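Local coordinates for 14 KDA fatty acid binding protein (Schistosoma mansoni, PDB 1VYF) that binds long-chain fatty acids such as oleic and arachidonic acid inside a beta-barrel and may transport them in the cell, at residues 19-22 with 23-27. Residues are numbered along the deposited sequence; the frame is centred on the assembly and turned at random.
Sequences DAVM and SKLGV
Leu25 lies against Val21, one helical turn earlier in the chain. Its CB lies 3.5 Å from Val21 O. CG sits beside the backbone N (chi1 -69°), 3.2 Å from Val21 O. Leu25 CD1 stays 3.6 Å from Val21 O and also meets Val21 CG2 at 4.2 Å, an apolar contact. Leu25 also touches the bound oleic acid, and Val21 packs on Val125 and Ala127 of strand 125-133.

Helical bonds run from Ser23 N to Asp19 O, from Lys24 N to Ala20 O and from Leu25 N to Val21 O. The positive phi of Gly26 (85°) and two bonds make the closing Schellman motif. Gly26 N bonds to Ser23 O, and Val27 N bonds to Met22 O at 3.0 Å, nearly in line with the carbonyl. The turn also brings Val27 CG2 to 3.6 Å from Met22 CB, an apolar contact. Asp19 ties the helix to helix 29-35 by a salt bridge to Arg32.

The carbonyls of residues 19-23 are thus each bonded to an N-H of the turn, while Leu25 presents an apolar surface to the fatty acid. This fits the place of helix 18-24 in the helix-turn-helix capping the barrel, as in other fatty-acid binding proteins.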
loop_
_atom_site.group_PDB
_atom_site.type_symbol
_atom_site.label_atom_id
_atom_site.label_comp_id
_atom_site.label_asym_id
_atom_site.label_seq_id
_atom_site.Cartn_x
_atom_site.Cartn_y
_atom_site.Cartn_z
ATOM N N ASP A 19 -8.311 -8.649 -7.919
ATOM C CA ASP A 19 -8.315 -8.606 -9.380
ATOM C C ASP A 19 -9.270 -7.555 -9.952
ATOM O O ASP A 19 -8.966 -6.935 -10.973
ATOM C CB ASP A 19 -8.574 -9.956 -10.005
ATOM C CG ASP A 19 -8.250 -9.961 -11.497
ATOM O OD1 ASP A 19 -7.046 -9.934 -11.822
ATOM O OD2 ASP A 19 -9.137 -9.965 -12.401
ATOM N N ALA A 20 -10.407 -7.340 -9.303
ATOM C CA ALA A 20 -11.346 -6.295 -9.727
ATOM C C ALA A 20 -10.676 -4.906 -9.723
ATOM O O ALA A 20 -11.010 -4.036 -10.552
ATOM C CB ALA A 20 -12.563 -6.281 -8.819
ATOM N N VAL A 21 -9.746 -4.671 -8.805
ATOM C CA VAL A 21 -9.153 -3.325 -8.747
ATOM C C VAL A 21 -8.027 -3.173 -9.724
ATOM O O VAL A 21 -7.909 -2.121 -10.341
ATOM C CB VAL A 21 -8.732 -2.758 -7.338
ATOM C CG1 VAL A 21 -9.549 -3.272 -6.191
ATOM C CG2 VAL A 21 -7.215 -2.786 -7.108
ATOM N N MET A 22 -7.217 -4.193 -9.940
ATOM C CA MET A 22 -6.166 -3.962 -10.939
ATOM C C MET A 22 -6.669 -3.993 -12.340
ATOM O O MET A 22 -6.038 -3.443 -13.199
ATOM C CB MET A 22 -4.876 -4.740 -10.763
ATOM C CG MET A 22 -4.936 -5.813 -9.886
ATOM S SD MET A 22 -5.524 -7.034 -10.878
ATOM C CE MET A 22 -4.378 -8.408 -10.040
ATOM N N SER A 23 -7.729 -4.761 -12.550
ATOM C CA SER A 23 -8.384 -4.835 -13.832
ATOM C C SER A 23 -8.887 -3.440 -14.180
ATOM O O SER A 23 -8.670 -2.940 -15.300
ATOM C CB SER A 23 -9.539 -5.840 -13.765
ATOM O OG SER A 23 -10.018 -6.089 -15.074
ATOM N N LYS A 24 -9.544 -2.814 -13.210
ATOM C CA LYS A 24 -10.047 -1.449 -13.342
ATOM C C LYS A 24 -8.943 -0.412 -13.591
ATOM O O LYS A 24 -9.130 0.519 -14.372
ATOM C CB LYS A 24 -10.875 -1.080 -12.105
ATOM C CG LYS A 24 -11.478 0.321 -12.146
ATOM C CD LYS A 24 -12.597 0.474 -11.135
ATOM C CE LYS A 24 -13.284 1.833 -11.264
ATOM N NZ LYS A 24 -14.309 1.815 -12.340
ATOM N N LEU A 25 -7.792 -0.592 -12.946
ATOM C CA LEU A 25 -6.626 0.279 -13.105
ATOM C C LEU A 25 -5.910 0.152 -14.443
ATOM O O LEU A 25 -4.977 0.931 -14.727
ATOM C CB LEU A 25 -5.607 0.013 -11.981
ATOM C CG LEU A 25 -6.054 0.453 -10.594
ATOM C CD1 LEU A 25 -5.064 -0.034 -9.519
ATOM C CD2 LEU A 25 -6.251 1.955 -10.526
ATOM N N GLY A 26 -6.287 -0.862 -15.213
ATOM C CA GLY A 26 -5.736 -1.111 -16.528
ATOM C C GLY A 26 -4.441 -1.903 -16.509
ATOM O O GLY A 26 -3.703 -1.876 -17.514
ATOM N N VAL A 27 -4.131 -2.567 -15.386
ATOM C CA VAL A 27 -2.904 -3.324 -15.248
ATOM C C VAL A 27 -2.872 -4.480 -16.229
ATOM O O VAL A 27 -3.876 -5.158 -16.441
ATOM C CB VAL A 27 -2.700 -3.866 -13.794
ATOM C CG1 VAL A 27 -1.406 -4.665 -13.675
ATOM C CG2 VAL A 27 -2.679 -2.715 -12.805
#